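Local coordinates for protein extracellular ligand-binding receptor (Desulfitobacterium hafniense, PDB 4Q6B) that binds leucine in the cleft between its two lobes and probably delivers amino acids to an ABC transporter as its substrate-binding component, at residues Q67-N72 with S92-A97; F196-I201 with I223-I228. One frame throughout, in Å; residues are numbered along the deposited sequence.

Interaction 1 (Q67-N72 with S92-A97). With EDO (1,2-ethanediol), chain F.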
loop_
_atom_site.group_PDB
_atom_site.type_symbol
_atom_site.label_atom_id
_atom_site.label_comp_id
_atom_site.label_asym_id
_atom_site.label_seq_id
_atom_site.Cartn_x
_atom_site.Cartn_y
_atom_site.Cartn_z
ATOM N N GLN A 67 11.951 7.875 -16.940
ATOM C CA GLN A 67 12.588 8.841 -17.811
ATOM C C GLN A 67 11.707 9.137 -19.011
ATOM O O GLN A 67 11.590 10.276 -19.426
ATOM C CB GLN A 67 13.981 8.358 -18.269
ATOM C CG GLN A 67 14.677 9.247 -19.313
ATOM C CD GLN A 67 14.698 10.734 -18.955
ATOM O OE1 GLN A 67 14.501 11.119 -17.794
ATOM N NE2 GLN A 67 14.911 11.584 -19.968
ATOM N N ALA A 68 11.075 8.112 -19.570
ATOM C CA ALA A 68 10.196 8.359 -20.718
ATOM C C ALA A 68 9.010 9.240 -20.347
ATOM O O ALA A 68 8.617 10.122 -21.156
ATOM C CB ALA A 68 9.721 7.067 -21.314
ATOM N N PHE A 69 8.401 8.985 -19.199
ATOM C CA PHE A 69 7.327 9.903 -18.741
ATOM C C PHE A 69 7.862 11.296 -18.481
ATOM O O PHE A 69 7.273 12.311 -18.896
ATOM C CB PHE A 69 6.647 9.378 -17.471
ATOM C CG PHE A 69 5.680 8.261 -17.711
ATOM C CD1 PHE A 69 4.968 8.185 -18.895
ATOM C CD2 PHE A 69 5.502 7.272 -16.753
ATOM C CE1 PHE A 69 3.992 7.165 -19.093
ATOM C CE2 PHE A 69 4.547 6.238 -16.933
ATOM C CZ PHE A 69 3.798 6.171 -18.132
ATOM N N ALA A 70 8.970 11.386 -17.742
ATOM C CA ALA A 70 9.551 12.689 -17.407
ATOM C C ALA A 70 9.947 13.535 -18.606
ATOM O O ALA A 70 9.902 14.768 -18.546
ATOM C CB ALA A 70 10.772 12.513 -16.458
ATOM N N ASP A 71 10.312 12.890 -19.714
ATOM C CA ASP A 71 10.749 13.623 -20.908
ATOM C C ASP A 71 9.591 13.949 -21.865
ATOM O O ASP A 71 9.805 14.543 -22.937
ATOM C CB ASP A 71 11.822 12.813 -21.626
ATOM C CG ASP A 71 12.605 13.635 -22.605
ATOM O OD1 ASP A 71 12.723 13.195 -23.764
ATOM O OD2 ASP A 71 13.095 14.726 -22.226
ATOM N N ASN A 72 8.374 13.598 -21.463
ATOM C CA ASN A 72 7.192 13.807 -22.296
ATOM C C ASN A 72 6.375 15.000 -21.733
ATOM O O ASN A 72 5.745 14.873 -20.696
ATOM C CB ASN A 72 6.392 12.493 -22.320
ATOM C CG ASN A 72 5.138 12.562 -23.169
ATOM O OD1 ASN A 72 4.730 13.643 -23.617
ATOM N ND2 ASN A 72 4.497 11.404 -23.371
ATOM N N SER A 92 13.473 9.723 -7.919
ATOM C CA SER A 92 14.540 10.724 -8.092
ATOM C C SER A 92 14.405 11.376 -9.472
ATOM O O SER A 92 14.622 12.577 -9.626
ATOM C CB SER A 92 15.926 10.083 -7.933
ATOM O OG SER A 92 16.955 11.089 -8.156
ATOM N N ILE A 93 14.102 10.562 -10.480
ATOM C CA ILE A 93 13.899 11.041 -11.837
ATOM C C ILE A 93 12.667 11.941 -11.892
ATOM O O ILE A 93 12.693 13.015 -12.492
ATOM C CB ILE A 93 13.735 9.847 -12.821
ATOM C CG1 ILE A 93 15.049 9.046 -12.900
ATOM C CG2 ILE A 93 13.297 10.344 -14.241
ATOM C CD1 ILE A 93 14.910 7.766 -13.745
ATOM N N TYR A 94 11.549 11.512 -11.303
ATOM C CA TYR A 94 10.357 12.354 -11.321
ATOM C C TYR A 94 10.592 13.644 -10.559
ATOM O O TYR A 94 10.234 14.714 -11.049
ATOM C CB TYR A 94 9.215 11.574 -10.696
ATOM C CG TYR A 94 8.805 10.333 -11.480
ATOM C CD1 TYR A 94 8.364 10.418 -12.814
ATOM C CD2 TYR A 94 8.819 9.079 -10.870
ATOM C CE1 TYR A 94 7.992 9.281 -13.528
ATOM C CE2 TYR A 94 8.379 7.951 -11.544
ATOM C CZ TYR A 94 7.975 8.056 -12.877
ATOM O OH TYR A 94 7.592 6.908 -13.532
ATOM N N ASP A 95 11.253 13.566 -9.396
ATOM C CA ASP A 95 11.450 14.770 -8.590
ATOM C C ASP A 95 12.342 15.794 -9.306
ATOM O O ASP A 95 12.059 17.011 -9.314
ATOM C CB ASP A 95 12.032 14.403 -7.225
ATOM C CG ASP A 95 11.977 15.564 -6.235
ATOM O OD1 ASP A 95 10.882 16.001 -5.870
ATOM O OD2 ASP A 95 13.041 16.033 -5.830
ATOM N N GLN A 96 13.444 15.321 -9.890
ATOM C CA GLN A 96 14.325 16.240 -10.596
ATOM C C GLN A 96 13.634 16.851 -11.822
ATOM O O GLN A 96 13.979 17.967 -12.246
ATOM C CB GLN A 96 15.604 15.511 -11.047
ATOM C CG GLN A 96 16.659 15.437 -10.001
ATOM C CD GLN A 96 17.626 16.609 -10.135
ATOM O OE1 GLN A 96 18.555 16.590 -10.960
ATOM N NE2 GLN A 96 17.396 17.652 -9.338
ATOM N N ALA A 97 12.716 16.107 -12.440
ATOM C CA ALA A 97 11.907 16.661 -13.558
ATOM C C ALA A 97 10.729 17.569 -13.151
ATOM O O ALA A 97 10.055 18.168 -14.012
ATOM C CB ALA A 97 11.378 15.535 -14.453
HETATM C C1 EDO F . 1.206 12.057 -24.169
HETATM O O1 EDO F . 1.788 12.987 -25.094
HETATM C C2 EDO F . 0.909 10.747 -24.887
HETATM O O2 EDO F . 2.082 9.929 -24.905
#
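Gln-67 meets the other helix only tentatively: in one of its two modelled conformers, OE1 sits 3.8 Å from Ile-93 CG2, the two side chains crossing at about a right angle. Phe-69 runs alongside Tyr-94, both pointing the same way. Tyr-94 OH lies in the plane of the Phe-69 ring at its edge, 3.9 Å from CD2; its hydrogen bond goes to His-81. Farther back, Phe-69 CB comes within 4.2 Å of Tyr-94 CE1, at the edge of the tyrosine ring. Ala-70 makes the firm contact and brings the backbones close, its CB 3.7 Å from Ala-97 CB and 4.0 Å from Ile-93 CG2. Past the helix end, Asn-72 turns to a 1,2-ethanediol, probably from the crystallisation liquor, with ND2 donating to EDO O2 over 3.2 Å, while OD1 accepts from Gly-74 N and, weakly, from EDO O1. An alanine here would probably leave Gly-74 N without this acceptor and free the turn after the helix to shift. Ala-97 O also binds a calcium ion. With Phe-69 and Tyr-94 both resting on strand 75-79, this is the packing of neighbouring helices on one face of a parallel sheet, as in the alpha/beta lobes of periplasmic binding proteins.

Interaction 2 (F196-I201 with I223-I228)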
loop_
_atom_site.group_PDB
_atom_site.type_symbol
_atom_site.label_atom_id
_atom_site.label_comp_id
_atom_site.label_asym_id
_atom_site.label_seq_id
_atom_site.Cartn_x
_atom_site.Cartn_y
_atom_site.Cartn_z
ATOM N N PHE A 196 9.176 -19.152 26.426
ATOM C CA PHE A 196 9.197 -17.700 26.596
ATOM C C PHE A 196 7.801 -17.142 26.739
ATOM O O PHE A 196 7.634 -15.940 26.907
ATOM C CB PHE A 196 9.788 -16.979 25.367
ATOM C CG PHE A 196 11.260 -17.151 25.182
ATOM C CD1 PHE A 196 12.100 -17.428 26.254
ATOM C CD2 PHE A 196 11.807 -17.042 23.917
ATOM C CE1 PHE A 196 13.455 -17.587 26.060
ATOM C CE2 PHE A 196 13.165 -17.203 23.722
ATOM C CZ PHE A 196 13.980 -17.473 24.799
ATOM N N GLY A 197 6.786 -17.979 26.593
ATOM C CA GLY A 197 5.431 -17.507 26.798
ATOM C C GLY A 197 4.846 -16.775 25.615
ATOM O O GLY A 197 3.994 -15.909 25.793
HETATM N N MSE A 198 5.282 -17.143 24.409
HETATM C CA MSE A 198 4.814 -16.492 23.199
HETATM C C MSE A 198 3.322 -16.505 23.033
HETATM O O MSE A 198 2.686 -17.534 23.246
HETATM C CB MSE A 198 5.404 -17.161 21.942
HETATM C CG MSE A 198 4.783 -16.644 20.637
HETATM SE SE MSE A 198 5.468 -17.689 19.085
HETATM C CE MSE A 198 4.608 -19.411 19.456
ATOM N N ASP A 199 2.756 -15.364 22.603
ATOM C CA ASP A 199 1.308 -15.319 22.355
ATOM C C ASP A 199 0.926 -14.827 20.970
ATOM O O ASP A 199 -0.257 -14.675 20.664
ATOM C CB ASP A 199 0.571 -14.518 23.449
ATOM C CG ASP A 199 1.056 -13.090 23.575
ATOM O OD1 ASP A 199 1.132 -12.592 24.736
ATOM O OD2 ASP A 199 1.327 -12.424 22.546
ATOM N N GLY A 200 1.912 -14.564 20.121
ATOM C CA GLY A 200 1.614 -14.133 18.764
ATOM C C GLY A 200 2.881 -13.983 17.970
ATOM O O GLY A 200 3.964 -13.789 18.545
ATOM N N ILE A 201 2.745 -14.037 16.648
ATOM C CA ILE A 201 3.860 -13.815 15.721
ATOM C C ILE A 201 3.528 -12.715 14.727
ATOM O O ILE A 201 2.464 -12.763 14.061
ATOM C CB ILE A 201 4.203 -15.099 14.939
ATOM C CG1 ILE A 201 4.608 -16.185 15.903
ATOM C CG2 ILE A 201 5.374 -14.850 13.983
ATOM C CD1 ILE A 201 4.641 -17.623 15.293
ATOM N N ILE A 223 1.604 -24.608 15.130
ATOM C CA ILE A 223 1.692 -23.362 15.856
ATOM C C ILE A 223 0.301 -22.761 16.030
ATOM O O ILE A 223 -0.443 -22.569 15.053
ATOM C CB ILE A 223 2.650 -22.383 15.148
ATOM C CG1 ILE A 223 4.066 -22.960 15.194
ATOM C CG2 ILE A 223 2.570 -21.000 15.781
ATOM C CD1 ILE A 223 5.112 -22.076 14.586
ATOM N N GLU A 224 -0.064 -22.483 17.281
ATOM C CA GLU A 224 -1.462 -22.194 17.593
ATOM C C GLU A 224 -1.754 -20.683 17.642
ATOM O O GLU A 224 -2.898 -20.238 17.435
ATOM C CB GLU A 224 -1.823 -22.875 18.933
ATOM C CG GLU A 224 -3.303 -22.878 19.281
ATOM C CD GLU A 224 -4.066 -23.966 18.536
ATOM O OE1 GLU A 224 -5.016 -23.617 17.781
ATOM O OE2 GLU A 224 -3.710 -25.163 18.696
ATOM N N VAL A 225 -0.710 -19.891 17.887
ATOM C CA VAL A 225 -0.894 -18.490 18.234
ATOM C C VAL A 225 -1.272 -17.615 17.046
ATOM O O VAL A 225 -1.035 -18.008 15.901
ATOM C CB VAL A 225 0.381 -17.926 18.855
ATOM C CG1 VAL A 225 0.771 -18.817 20.071
ATOM C CG2 VAL A 225 1.515 -17.910 17.832
ATOM N N PRO A 226 -1.906 -16.453 17.309
ATOM C CA PRO A 226 -2.277 -15.590 16.180
ATOM C C PRO A 226 -1.104 -15.164 15.327
ATOM O O PRO A 226 -0.022 -14.898 15.851
ATOM C CB PRO A 226 -2.833 -14.350 16.871
ATOM C CG PRO A 226 -3.527 -14.918 18.104
ATOM C CD PRO A 226 -2.573 -16.028 18.563
ATOM N N LEU A 227 -1.331 -15.087 14.009
ATOM C CA LEU A 227 -0.324 -14.625 13.057
ATOM C C LEU A 227 -0.800 -13.269 12.526
ATOM O O LEU A 227 -2.007 -13.080 12.266
ATOM C CB LEU A 227 -0.147 -15.618 11.889
ATOM C CG LEU A 227 0.109 -17.082 12.282
ATOM C CD1 LEU A 227 0.374 -17.892 11.035
ATOM C CD2 LEU A 227 1.323 -17.162 13.214
ATOM N N ILE A 228 0.146 -12.339 12.414
ATOM C CA ILE A 228 -0.154 -10.962 11.988
ATOM C C ILE A 228 0.828 -10.570 10.911
ATOM O O ILE A 228 2.028 -10.912 10.993
ATOM C CB ILE A 228 -0.023 -9.981 13.203
ATOM C CG1 ILE A 228 -1.006 -10.363 14.307
ATOM C CG2 ILE A 228 -0.302 -8.533 12.764
ATOM C CD1 ILE A 228 -0.382 -11.078 15.482
#
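Val-225 is a bump set into segment 196-201, its methyls set among selenomethionine Met-198, Gly-200 and Ile-201. Its chi1 of -55° sets CG1 anti to the carbonyl carbon, and CG2 falls between the backbone N and the carbonyl carbon, where it meets Met-198 CE at 3.8 Å and Gly-200 CA at 3.9 Å. The Met-198 chain runs extended and then bends at chi3, which brings CE across both Val-225 methyls. Gly-200 offers bare backbone, and Pro-226 O comes down on its CA as a CH...O contact. Beside it, the Pro-226 ring sets CD against Asp-199 O at 3.4 Å. Ile-201 is the second bump: CG1 touches Val-225 CG2, and CD1 touches both Ile-223 CG2, 4.0 Å away, and Leu-227 CD2. Leu-227 lies side by side with Ile-201, on the same face of the sheet. Parallel-strand bonding holds the shapes in step, with Ile-201 N giving a nearly straight bond to Pro-226 O (3.0 Å, 168°) and Ile-201 O accepting from Ile-228 N (2.9 Å, 146°). Over that same oxygen rests Ile-228 CD1. Helix 207-221 covers Ile-201 and Leu-227 through Phe-214 and Leu-215, and helix 183-195 packs Tyr-190 and Trp-193 on Met-198 and Ile-223. On the far side of strand 200-204 from strand 227-229 runs strand 144-149, while Ile-228 reaches helix 126-139 at Leu-133 and Leu-137.

In the fold
From the N terminus, the chain first closes a loop at interaction 1, where helix 59-70 meets helix 84-97 after the excursion through strand 75-79. That loop is finished before interaction 2 opens, so the two contacts follow in series and neither nest nor cross. Interaction 2 shuts the beta-alpha-beta crossover formed by strand 200-204, helix 207-221 and strand 227-229. The first contact ties helices beside the five-stranded parallel sheet; the second joins adjacent strands of the mixed sheet. Their centres lie about 46 Å apart on opposite sides of the chain's centre, one in each lobe of this leucine-binding protein.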